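PDB 3GDI: period circadian protein homolog 2 from Mus musculus, which probably acts in the mammalian circadian clock as a transcription-regulating protein whose tandem PAS domains mediate protein-protein interactions. Local coordinates for residues A[25-39]-A[141-153]. Sequence-based numbering, arbitrary orientation.
Sequences DMFAVAVSLVSGKIL and QLCCLLLAERVHS
Phe27 and Ala148 face each other across antiparallel strands 26-31 and 142-150, the first and last strands of the PAS-A domain's five-stranded sheet, which lie side by side at its middle. Ala148 CB sits over one face of the Phe27 ring, a CH-pi contact 3.6 Å from the centroid and displaced toward the CE1-CZ rim. With CG between the backbone N and the carbonyl carbon (chi1 75°), the ring leans across toward the partner strand, over Ala148; it also meets Phe123 edge-to-face. Beneath it, Phe27 and Ala148 exchange two backbone hydrogen bonds; Val29 and Leu146, with side chains on the same face, are likewise joined by two. On the other face Met26 CG lies 3.5 Å from Glu149 CB, and the bend at chi3 (89°) brings CE back against the same carbon. In the turn that follows the first strand, Ser32 OG accepts from Val34 N, an ST turn, and from Ser35 N at 2.7 Å, an ST motif. A valine in place of Ser32 would probably leave both amides without this acceptor and the turn freer to shift. Leu39 CD1 reaches back to Cys143 and Gln141. At the far end Asp25 OD2 lies at the His152 ring edge, 3.2 Å from CE1, with carboxylate and ring planes 73° apart.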
loop_
_atom_site.group_PDB
_atom_site.type_symbol
_atom_site.label_atom_id
_atom_site.label_comp_id
_atom_site.label_asym_id
_atom_site.label_seq_id
_atom_site.Cartn_x
_atom_site.Cartn_y
_atom_site.Cartn_z
ATOM N N ASP A 25 -11.213 -2.432 28.119
ATOM C CA ASP A 25 -10.688 -3.169 26.977
ATOM C C ASP A 25 -9.359 -2.655 26.434
ATOM O O ASP A 25 -8.893 -3.123 25.399
ATOM C CB ASP A 25 -11.725 -3.188 25.853
ATOM C CG ASP A 25 -12.784 -4.250 26.059
ATOM O OD1 ASP A 25 -12.464 -5.450 25.909
ATOM O OD2 ASP A 25 -13.932 -3.886 26.380
ATOM N N MET A 26 -8.746 -1.697 27.121
ATOM C CA MET A 26 -7.464 -1.168 26.668
ATOM C C MET A 26 -6.282 -1.665 27.493
ATOM O O MET A 26 -6.452 -2.258 28.557
ATOM C CB MET A 26 -7.475 0.361 26.682
ATOM C CG MET A 26 -8.296 0.970 25.568
ATOM S SD MET A 26 -8.027 2.743 25.393
ATOM C CE MET A 26 -6.643 2.766 24.238
ATOM N N PHE A 27 -5.081 -1.435 26.978
ATOM C CA PHE A 27 -3.861 -1.822 27.666
ATOM C C PHE A 27 -2.676 -1.184 26.969
ATOM O O PHE A 27 -2.750 -0.837 25.793
ATOM C CB PHE A 27 -3.697 -3.353 27.721
ATOM C CG PHE A 27 -3.280 -3.991 26.415
ATOM C CD1 PHE A 27 -4.231 -4.451 25.509
ATOM C CD2 PHE A 27 -1.932 -4.165 26.107
ATOM C CE1 PHE A 27 -3.844 -5.078 24.320
ATOM C CE2 PHE A 27 -1.539 -4.788 24.920
ATOM C CZ PHE A 27 -2.495 -5.244 24.028
ATOM N N ALA A 28 -1.589 -1.010 27.706
ATOM C CA ALA A 28 -0.388 -0.406 27.152
ATOM C C ALA A 28 0.751 -1.410 27.187
ATOM O O ALA A 28 0.757 -2.324 28.013
ATOM C CB ALA A 28 -0.014 0.837 27.946
ATOM N N VAL A 29 1.711 -1.239 26.286
ATOM C CA VAL A 29 2.856 -2.131 26.216
ATOM C C VAL A 29 4.041 -1.437 25.557
ATOM O O VAL A 29 3.889 -0.748 24.550
ATOM C CB VAL A 29 2.512 -3.412 25.423
ATOM C CG1 VAL A 29 2.082 -3.046 24.013
ATOM C CG2 VAL A 29 3.712 -4.339 25.386
ATOM N N ALA A 30 5.218 -1.610 26.150
ATOM C CA ALA A 30 6.445 -1.022 25.627
ATOM C C ALA A 30 7.256 -2.186 25.092
ATOM O O ALA A 30 7.481 -3.161 25.801
ATOM C CB ALA A 30 7.205 -0.309 26.736
ATOM N N VAL A 31 7.697 -2.081 23.845
ATOM C CA VAL A 31 8.446 -3.157 23.213
ATOM C C VAL A 31 9.810 -2.726 22.698
ATOM O O VAL A 31 9.914 -1.797 21.900
ATOM C CB VAL A 31 7.631 -3.746 22.041
ATOM C CG1 VAL A 31 8.439 -4.789 21.294
ATOM C CG2 VAL A 31 6.353 -4.349 22.571
ATOM N N SER A 32 10.854 -3.414 23.152
ATOM C CA SER A 32 12.211 -3.111 22.728
ATOM C C SER A 32 12.272 -3.087 21.216
ATOM O O SER A 32 11.931 -4.072 20.568
ATOM C CB SER A 32 13.183 -4.168 23.245
ATOM O OG SER A 32 14.447 -4.040 22.612
ATOM N N LEU A 33 12.719 -1.969 20.657
ATOM C CA LEU A 33 12.813 -1.836 19.210
ATOM C C LEU A 33 13.926 -2.722 18.644
ATOM O O LEU A 33 14.010 -2.937 17.436
ATOM C CB LEU A 33 13.063 -0.372 18.837
ATOM C CG LEU A 33 12.637 0.035 17.424
ATOM C CD1 LEU A 33 11.130 -0.152 17.264
ATOM C CD2 LEU A 33 13.026 1.483 17.178
ATOM N N VAL A 34 14.769 -3.244 19.531
ATOM C CA VAL A 34 15.878 -4.105 19.133
ATOM C C VAL A 34 15.575 -5.574 19.443
ATOM O O VAL A 34 15.752 -6.444 18.590
ATOM C CB VAL A 34 17.187 -3.698 19.869
ATOM C CG1 VAL A 34 18.349 -4.551 19.388
ATOM C CG2 VAL A 34 17.481 -2.218 19.638
ATOM N N SER A 35 15.110 -5.833 20.663
ATOM C CA SER A 35 14.783 -7.187 21.121
ATOM C C SER A 35 13.447 -7.725 20.619
ATOM O O SER A 35 13.364 -8.839 20.104
ATOM C CB SER A 35 14.757 -7.232 22.654
ATOM O OG SER A 35 16.035 -6.987 23.216
ATOM N N GLY A 36 12.402 -6.923 20.777
ATOM C CA GLY A 36 11.077 -7.354 20.387
ATOM C C GLY A 36 10.455 -7.805 21.690
ATOM O O GLY A 36 9.289 -8.183 21.750
ATOM N N LYS A 37 11.271 -7.747 22.743
ATOM C CA LYS A 37 10.876 -8.133 24.095
ATOM C C LYS A 37 9.912 -7.119 24.700
ATOM O O LYS A 37 10.012 -5.923 24.435
ATOM C CB LYS A 37 12.109 -8.220 25.002
ATOM C CG LYS A 37 13.157 -9.252 24.606
ATOM C CD LYS A 37 12.775 -10.668 25.018
ATOM C CE LYS A 37 13.924 -11.633 24.742
ATOM N NZ LYS A 37 13.584 -13.056 25.030
ATOM N N ILE A 38 8.984 -7.600 25.520
ATOM C CA ILE A 38 8.028 -6.724 26.182
ATOM C C ILE A 38 8.706 -6.128 27.411
ATOM O O ILE A 38 8.786 -6.777 28.452
ATOM C CB ILE A 38 6.773 -7.503 26.638
ATOM C CG1 ILE A 38 5.997 -8.004 25.420
ATOM C CG2 ILE A 38 5.885 -6.618 27.492
ATOM C CD1 ILE A 38 4.747 -8.768 25.779
ATOM N N LEU A 39 9.202 -4.899 27.287
ATOM C CA LEU A 39 9.868 -4.231 28.405
ATOM C C LEU A 39 8.841 -3.915 29.491
ATOM O O LEU A 39 9.035 -4.258 30.655
ATOM C CB LEU A 39 10.548 -2.942 27.929
ATOM C CG LEU A 39 11.523 -3.071 26.751
ATOM C CD1 LEU A 39 12.033 -1.698 26.349
ATOM C CD2 LEU A 39 12.677 -3.981 27.129
ATOM N N GLN A 141 18.110 3.176 25.713
ATOM C CA GLN A 141 17.595 2.485 24.535
ATOM C C GLN A 141 16.238 3.039 24.128
ATOM O O GLN A 141 15.365 3.249 24.974
ATOM C CB GLN A 141 17.437 0.987 24.811
ATOM C CG GLN A 141 16.399 0.669 25.880
ATOM C CD GLN A 141 15.704 -0.653 25.647
ATOM O OE1 GLN A 141 14.959 -0.815 24.676
ATOM N NE2 GLN A 141 15.944 -1.612 26.534
ATOM N N LEU A 142 16.058 3.264 22.831
ATOM C CA LEU A 142 14.793 3.777 22.326
ATOM C C LEU A 142 13.940 2.622 21.805
ATOM O O LEU A 142 14.356 1.885 20.907
ATOM C CB LEU A 142 15.033 4.807 21.214
ATOM C CG LEU A 142 15.837 4.424 19.967
ATOM C CD1 LEU A 142 15.644 5.488 18.892
ATOM C CD2 LEU A 142 17.311 4.273 20.321
ATOM N N CYS A 143 12.750 2.463 22.384
ATOM C CA CYS A 143 11.835 1.396 21.989
ATOM C C CYS A 143 10.548 1.934 21.348
ATOM O O CYS A 143 10.581 2.900 20.583
ATOM C CB CYS A 143 11.495 0.514 23.201
ATOM S SG CYS A 143 10.325 1.226 24.376
ATOM N N CYS A 144 9.419 1.303 21.663
ATOM C CA CYS A 144 8.126 1.701 21.108
ATOM C C CYS A 144 6.965 1.341 22.027
ATOM O O CYS A 144 6.734 0.173 22.318
ATOM C CB CYS A 144 7.907 1.031 19.747
ATOM S SG CYS A 144 6.202 1.117 19.142
ATOM N N LEU A 145 6.239 2.347 22.488
ATOM C CA LEU A 145 5.105 2.091 23.353
ATOM C C LEU A 145 3.884 2.093 22.455
ATOM O O LEU A 145 3.890 2.717 21.393
ATOM C CB LEU A 145 4.990 3.174 24.429
ATOM C CG LEU A 145 3.976 2.910 25.547
ATOM C CD1 LEU A 145 4.370 3.695 26.777
ATOM C CD2 LEU A 145 2.574 3.288 25.095
ATOM N N LEU A 146 2.844 1.383 22.870
ATOM C CA LEU A 146 1.628 1.311 22.078
ATOM C C LEU A 146 0.385 1.237 22.932
ATOM O O LEU A 146 0.327 0.489 23.907
ATOM C CB LEU A 146 1.646 0.087 21.155
ATOM C CG LEU A 146 2.646 0.042 20.002
ATOM C CD1 LEU A 146 3.809 -0.853 20.376
ATOM C CD2 LEU A 146 1.955 -0.491 18.756
ATOM N N LEU A 147 -0.611 2.025 22.557
ATOM C CA LEU A 147 -1.878 2.021 23.261
ATOM C C LEU A 147 -2.765 1.094 22.439
ATOM O O LEU A 147 -3.012 1.352 21.258
ATOM C CB LEU A 147 -2.460 3.430 23.303
ATOM C CG LEU A 147 -1.680 4.407 24.182
ATOM C CD1 LEU A 147 -2.019 5.852 23.821
ATOM C CD2 LEU A 147 -2.012 4.111 25.626
ATOM N N ALA A 148 -3.223 0.011 23.059
ATOM C CA ALA A 148 -4.052 -0.965 22.376
ATOM C C ALA A 148 -5.463 -0.987 22.916
ATOM O O ALA A 148 -5.672 -1.150 24.113
ATOM C CB ALA A 148 -3.439 -2.333 22.513
ATOM N N GLU A 149 -6.433 -0.840 22.023
ATOM C CA GLU A 149 -7.836 -0.853 22.408
ATOM C C GLU A 149 -8.590 -1.974 21.707
ATOM O O GLU A 149 -8.551 -2.092 20.481
ATOM C CB GLU A 149 -8.490 0.480 22.068
ATOM C CG GLU A 149 -9.987 0.491 22.277
ATOM C CD GLU A 149 -10.595 1.838 21.955
ATOM O OE1 GLU A 149 -11.837 1.965 22.031
ATOM O OE2 GLU A 149 -9.828 2.770 21.627
ATOM N N ARG A 150 -9.273 -2.795 22.494
ATOM C CA ARG A 150 -10.046 -3.907 21.958
ATOM C C ARG A 150 -11.174 -3.319 21.108
ATOM O O ARG A 150 -11.831 -2.366 21.523
ATOM C CB ARG A 150 -10.617 -4.736 23.110
ATOM C CG ARG A 150 -10.816 -6.204 22.804
ATOM C CD ARG A 150 -12.238 -6.537 22.438
ATOM N NE ARG A 150 -12.350 -7.948 22.079
ATOM C CZ ARG A 150 -13.476 -8.547 21.694
ATOM N NH1 ARG A 150 -14.613 -7.861 21.616
ATOM N NH2 ARG A 150 -13.463 -9.836 21.374
ATOM N N VAL A 151 -11.381 -3.884 19.921
ATOM C CA VAL A 151 -12.414 -3.420 19.001
ATOM C C VAL A 151 -13.680 -4.270 19.064
ATOM O O VAL A 151 -13.619 -5.502 19.114
ATOM C CB VAL A 151 -11.892 -3.413 17.549
ATOM C CG1 VAL A 151 -13.007 -3.036 16.592
ATOM C CG2 VAL A 151 -10.744 -2.428 17.416
ATOM N N HIS A 152 -14.830 -3.598 19.053
ATOM C CA HIS A 152 -16.123 -4.277 19.113
ATOM C C HIS A 152 -16.969 -4.132 17.856
ATOM O O HIS A 152 -17.012 -3.071 17.232
ATOM C CB HIS A 152 -16.937 -3.780 20.314
ATOM C CG HIS A 152 -16.366 -4.195 21.628
ATOM N ND1 HIS A 152 -15.468 -3.417 22.327
ATOM C CD2 HIS A 152 -16.498 -5.344 22.332
ATOM C CE1 HIS A 152 -15.070 -4.072 23.404
ATOM N NE2 HIS A 152 -15.679 -5.244 23.429
ATOM N N SER A 153 -17.644 -5.217 17.499
ATOM C CA SER A 153 -18.515 -5.226 16.343
ATOM C C SER A 153 -19.523 -4.097 16.491
ATOM O O SER A 153 -20.219 -4.014 17.500
ATOM C CB SER A 153 -19.248 -6.553 16.265
ATOM O OG SER A 153 -20.315 -6.464 15.347
#